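Local atomic coordinates of N-acetyltransferase (Trypanosoma brucei, PDB entry 3I3G), a protein that probably catalyses transfer of the acetyl group from acetyl-CoA to D-glucosamine 6-phosphate, an early step in making UDP-N-acetylglucosamine. Residues V102-S107 / K115-D120; T74-G79 / P106-A111. All coordinates share one frame; numbering follows the deposited sequence.

Contact 1. Residues V102-S107 / K115-D120; sequences VVVDPS and KALIMD
Val102 and Ile118 meet methyl to methyl, their side chains crossing at about a right angle. The valine presents both branches: CG2 lies 3.8 Å from Ile118 CD1, and CG1 is 4.1 Å from the same CD1, so one methyl touches the fork of the other residue. Ile118 does not send its CB straight at the strand; its CG1 is anti to the carbonyl carbon and a bend at chi2 (-59°) carries CD1 to the valine. Leu117, the preceding residue, does point its CB at the strand, and its CD1 packs more loosely against Val104 CG2, 4.3 Å away. Val102 and Val104 both turn toward the helix, while Val103 between them faces the other side of the sheet and packs on Leu37 and Leu38 of helix 31-38.

The strand and helix run nearly antiparallel, 152° apart, with their axes 9.6 Å from each other at the closest. This is the first half of the beta-alpha-beta unit of the GNAT fold, in which helix 113-127 leads back to strand 132-137. Where the strand ends, Asp105 OD2 accepts from Ser107 N at 2.6 Å, an Asx turn that starts the connecting loop.

No hydrogen bond or charge pair crosses between the two segments. What seats the helix on the strand here is therefore the burial and fit of aliphatic branches, with Phe144 and Tyr145 of helix 142-147 also against Ile118.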
loop_
_atom_site.group_PDB
_atom_site.type_symbol
_atom_site.label_atom_id
_atom_site.label_comp_id
_atom_site.label_asym_id
_atom_site.label_seq_id
_atom_site.Cartn_x
_atom_site.Cartn_y
_atom_site.Cartn_z
ATOM N N VAL A 102 4.211 8.652 -7.667
ATOM C CA VAL A 102 5.287 9.619 -7.827
ATOM C C VAL A 102 5.245 10.172 -9.247
ATOM O O VAL A 102 5.343 9.421 -10.216
ATOM C CB VAL A 102 6.663 8.978 -7.569
ATOM C CG1 VAL A 102 7.770 10.017 -7.700
ATOM C CG2 VAL A 102 6.695 8.326 -6.193
ATOM N N VAL A 103 5.088 11.485 -9.369
ATOM C CA VAL A 103 4.991 12.109 -10.683
ATOM C C VAL A 103 5.621 13.495 -10.699
ATOM O O VAL A 103 5.427 14.289 -9.779
ATOM C CB VAL A 103 3.525 12.214 -11.151
ATOM C CG1 VAL A 103 2.712 13.043 -10.169
ATOM C CG2 VAL A 103 3.453 12.811 -12.552
ATOM N N VAL A 104 6.380 13.777 -11.751
ATOM C CA VAL A 104 7.004 15.082 -11.915
ATOM C C VAL A 104 6.672 15.654 -13.286
ATOM O O VAL A 104 6.736 14.951 -14.294
ATOM C CB VAL A 104 8.533 15.004 -11.759
ATOM C CG1 VAL A 104 9.176 16.323 -12.161
ATOM C CG2 VAL A 104 8.901 14.635 -10.331
ATOM N N ASP A 105 6.305 16.930 -13.319
ATOM C CA ASP A 105 6.015 17.595 -14.578
ATOM C C ASP A 105 7.233 17.498 -15.492
ATOM O O ASP A 105 8.347 17.816 -15.080
ATOM C CB ASP A 105 5.635 19.056 -14.338
ATOM C CG ASP A 105 5.224 19.767 -15.610
ATOM O OD1 ASP A 105 4.129 20.367 -15.630
ATOM O OD2 ASP A 105 5.990 19.715 -16.596
ATOM N N PRO A 106 7.021 17.044 -16.737
ATOM C CA PRO A 106 8.103 16.877 -17.702
ATOM C C PRO A 106 8.942 18.143 -17.855
ATOM O O PRO A 106 10.140 18.063 -18.129
ATOM C CB PRO A 106 7.370 16.556 -19.014
ATOM C CG PRO A 106 5.919 16.828 -18.754
ATOM C CD PRO A 106 5.719 16.646 -17.292
ATOM N N SER A 107 8.315 19.302 -17.675
ATOM C CA SER A 107 9.019 20.574 -17.791
ATOM C C SER A 107 10.101 20.717 -16.726
ATOM O O SER A 107 11.035 21.503 -16.881
ATOM C CB SER A 107 8.036 21.743 -17.696
ATOM O OG SER A 107 7.152 21.758 -18.804
ATOM N N LYS A 115 14.005 13.081 -6.899
ATOM C CA LYS A 115 14.901 12.738 -5.799
ATOM C C LYS A 115 14.470 13.415 -4.501
ATOM O O LYS A 115 14.399 12.777 -3.451
ATOM C CB LYS A 115 16.339 13.132 -6.144
ATOM C CG LYS A 115 17.328 12.961 -5.002
ATOM C CD LYS A 115 18.753 13.206 -5.475
ATOM C CE LYS A 115 19.748 13.099 -4.332
ATOM N NZ LYS A 115 20.218 11.701 -4.128
ATOM N N ALA A 116 14.183 14.710 -4.580
ATOM C CA ALA A 116 13.788 15.478 -3.404
ATOM C C ALA A 116 12.524 14.907 -2.766
ATOM O O ALA A 116 12.449 14.746 -1.549
ATOM C CB ALA A 116 13.589 16.942 -3.768
ATOM N N LEU A 117 11.532 14.607 -3.597
ATOM C CA LEU A 117 10.274 14.046 -3.115
ATOM C C LEU A 117 10.486 12.708 -2.413
ATOM O O LEU A 117 10.019 12.504 -1.292
ATOM C CB LEU A 117 9.281 13.886 -4.269
ATOM C CG LEU A 117 8.612 15.171 -4.764
ATOM C CD1 LEU A 117 7.931 14.950 -6.108
ATOM C CD2 LEU A 117 7.622 15.685 -3.735
ATOM N N ILE A 118 11.195 11.799 -3.075
ATOM C CA ILE A 118 11.447 10.473 -2.517
ATOM C C ILE A 118 12.209 10.546 -1.194
ATOM O O ILE A 118 11.832 9.905 -0.215
ATOM C CB ILE A 118 12.215 9.577 -3.505
ATOM C CG1 ILE A 118 11.392 9.365 -4.779
ATOM C CG2 ILE A 118 12.555 8.244 -2.860
ATOM C CD1 ILE A 118 10.039 8.720 -4.539
ATOM N N MET A 119 13.284 11.328 -1.173
ATOM C CA MET A 119 14.080 11.491 0.038
ATOM C C MET A 119 13.227 12.029 1.181
ATOM O O MET A 119 13.327 11.562 2.315
ATOM C CB MET A 119 15.270 12.419 -0.218
ATOM C CG MET A 119 16.324 11.838 -1.146
ATOM S SD MET A 119 17.092 10.343 -0.487
ATOM C CE MET A 119 15.746 9.171 -0.631
ATOM N N ASP A 120 12.385 13.011 0.873
ATOM C CA ASP A 120 11.492 13.593 1.867
ATOM C C ASP A 120 10.615 12.520 2.501
ATOM O O ASP A 120 10.509 12.435 3.723
ATOM C CB ASP A 120 10.613 14.673 1.230
ATOM C CG ASP A 120 9.764 15.410 2.250
ATOM O OD1 ASP A 120 10.333 15.960 3.216
ATOM O OD2 ASP A 120 8.528 15.449 2.080
#

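Contact 2. Residues T74-G79 / P106-A111; sequences TGRIVG and PSYRGA. Unlike the reference sequence in segment 74-79: Arg76 (reference Gly).
Val78 and Tyr108 bring the two backbones to 7.2 Å between their CA atoms, where a strand with a classic beta bulge at Val78 and Gly79, both facing Phe69, passes a 3-10 segment and a type I turn running from Tyr108 to Ala111. The turn belongs to the loop after strand 96-104 that, in GNAT enzymes, typically receives the pyrophosphate of acetyl-CoA.

Val78 sits over one face of the Tyr108 ring. Its CG2 lies 4.0 Å from the ring centroid and only 7° off the normal, a CH-pi contact, while CG1 leans toward the rim, 3.4 Å from CE2. With CG1 anti to the carbonyl carbon (chi1 -61°), CG2 is left between the backbone N and the carbonyl carbon, over the ring. The same CG1 lies over one face of the Arg76 guanidinium, offset toward its rim, so this methyl fills the corner where the two flat groups meet.

Arg76 approaches Tyr108 differently. Its NH2 comes to the ring edge, near the ring plane, 3.6 Å from CE2, and the two planes are 37° apart; the guanidinium does not stack on the ring. Its charge is met by Asp105, whose OD1 forms a salt bridge with NH1.

Within the loop, Pro106 O accepts from both Arg109 N at 3.1 Å and Arg109 NH1 at 2.9 Å, the two donors arriving from opposite faces of the carbonyl plane.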
loop_
_atom_site.group_PDB
_atom_site.type_symbol
_atom_site.label_atom_id
_atom_site.label_comp_id
_atom_site.label_asym_id
_atom_site.label_seq_id
_atom_site.Cartn_x
_atom_site.Cartn_y
_atom_site.Cartn_z
ATOM N N THR A 74 2.646 31.126 -8.959
ATOM C CA THR A 74 1.396 30.815 -9.647
ATOM C C THR A 74 0.613 29.715 -8.937
ATOM O O THR A 74 -0.577 29.529 -9.189
ATOM C CB THR A 74 1.646 30.373 -11.099
ATOM O OG1 THR A 74 2.457 29.191 -11.106
ATOM C CG2 THR A 74 2.346 31.474 -11.881
ATOM N N GLY A 75 1.290 28.984 -8.058
ATOM C CA GLY A 75 0.666 27.886 -7.331
ATOM C C GLY A 75 0.558 26.611 -8.146
ATOM O O GLY A 75 -0.098 25.656 -7.730
ATOM N N ARG A 76 1.202 26.585 -9.308
ATOM C CA ARG A 76 1.135 25.406 -10.166
ATOM C C ARG A 76 1.866 24.225 -9.535
ATOM O O ARG A 76 3.006 24.354 -9.085
ATOM C CB ARG A 76 1.692 25.700 -11.562
ATOM C CG ARG A 76 1.206 24.720 -12.623
ATOM C CD ARG A 76 1.652 25.123 -14.019
ATOM N NE ARG A 76 3.063 24.835 -14.247
ATOM C CZ ARG A 76 3.522 23.678 -14.712
ATOM N NH1 ARG A 76 2.679 22.696 -14.998
ATOM N NH2 ARG A 76 4.823 23.502 -14.891
ATOM N N ILE A 77 1.198 23.078 -9.496
ATOM C CA ILE A 77 1.772 21.870 -8.917
ATOM C C ILE A 77 2.579 21.117 -9.968
ATOM O O ILE A 77 2.032 20.670 -10.977
ATOM C CB ILE A 77 0.676 20.944 -8.355
ATOM C CG1 ILE A 77 -0.206 21.707 -7.363
ATOM C CG2 ILE A 77 1.296 19.721 -7.695
ATOM C CD1 ILE A 77 0.520 22.147 -6.103
ATOM N N VAL A 78 3.879 20.973 -9.725
ATOM C CA VAL A 78 4.781 20.396 -10.717
ATOM C C VAL A 78 5.449 19.108 -10.244
ATOM O O VAL A 78 6.268 18.528 -10.956
ATOM C CB VAL A 78 5.873 21.403 -11.126
ATOM C CG1 VAL A 78 5.244 22.636 -11.756
ATOM C CG2 VAL A 78 6.719 21.783 -9.923
ATOM N N GLY A 79 5.096 18.662 -9.042
ATOM C CA GLY A 79 5.645 17.425 -8.500
ATOM C C GLY A 79 4.807 16.886 -7.359
ATOM O O GLY A 79 4.274 17.650 -6.556
ATOM N N PRO A 106 7.021 17.044 -16.737
ATOM C CA PRO A 106 8.103 16.877 -17.702
ATOM C C PRO A 106 8.942 18.143 -17.855
ATOM O O PRO A 106 10.140 18.063 -18.129
ATOM C CB PRO A 106 7.370 16.556 -19.014
ATOM C CG PRO A 106 5.919 16.828 -18.754
ATOM C CD PRO A 106 5.719 16.646 -17.292
ATOM N N SER A 107 8.315 19.302 -17.675
ATOM C CA SER A 107 9.019 20.574 -17.791
ATOM C C SER A 107 10.101 20.717 -16.726
ATOM O O SER A 107 11.035 21.503 -16.881
ATOM C CB SER A 107 8.036 21.743 -17.696
ATOM O OG SER A 107 7.152 21.758 -18.804
ATOM N N TYR A 108 9.971 19.951 -15.646
ATOM C CA TYR A 108 10.924 20.014 -14.541
ATOM C C TYR A 108 11.806 18.771 -14.476
ATOM O O TYR A 108 12.365 18.451 -13.428
ATOM C CB TYR A 108 10.190 20.217 -13.214
ATOM C CG TYR A 108 9.689 21.628 -13.016
ATOM C CD1 TYR A 108 10.388 22.528 -12.225
ATOM C CD2 TYR A 108 8.524 22.067 -13.630
ATOM C CE1 TYR A 108 9.939 23.822 -12.045
ATOM C CE2 TYR A 108 8.068 23.361 -13.457
ATOM C CZ TYR A 108 8.781 24.233 -12.662
ATOM O OH TYR A 108 8.331 25.523 -12.485
ATOM N N ARG A 109 11.946 18.154 -15.626
ATOM C CA ARG A 109 12.716 16.947 -15.829
ATOM C C ARG A 109 14.182 17.091 -15.447
ATOM O O ARG A 109 14.893 16.161 -15.279
ATOM C CB ARG A 109 12.584 16.512 -17.297
ATOM C CG ARG A 109 13.022 17.544 -18.337
ATOM C CD ARG A 109 12.686 17.078 -19.727
ATOM N NE ARG A 109 13.122 17.996 -20.757
ATOM C CZ ARG A 109 12.394 19.035 -21.152
ATOM N NH1 ARG A 109 11.226 19.245 -20.560
ATOM N NH2 ARG A 109 12.839 19.869 -22.084
ATOM N N GLY A 110 14.598 18.316 -15.292
ATOM C CA GLY A 110 15.996 18.633 -15.024
ATOM C C GLY A 110 16.195 19.346 -13.700
ATOM O O GLY A 110 17.267 19.890 -13.432
ATOM N N ALA A 111 15.162 19.337 -12.865
ATOM C CA ALA A 111 15.197 20.070 -11.604
ATOM C C ALA A 111 15.486 19.172 -10.402
ATOM O O ALA A 111 15.723 19.662 -9.298
ATOM C CB ALA A 111 13.892 20.832 -11.400
#

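In the fold
Contact 1 is the deeper of the two, about 8 Å from the centre of the chain and mostly buried; contact 2 lies about 14 Å out, part buried and part at the surface. Contact 1 uses strand 96-104 and contact 2 its sheet neighbour 76-86; the two share Pro106 and Ser107, so the strand that contact 1 ties to helix 113-127 runs straight into the loop that contact 2 lays on the sheet. Asp105 joins them, its backbone N probably bonded to Val78 O. The chemistry follows depth: purely aliphatic packing inside, then an aromatic ring and a salt-bridged arginine near the beginning of strand 76-86. Leu117 CD1 also packs on Gly79.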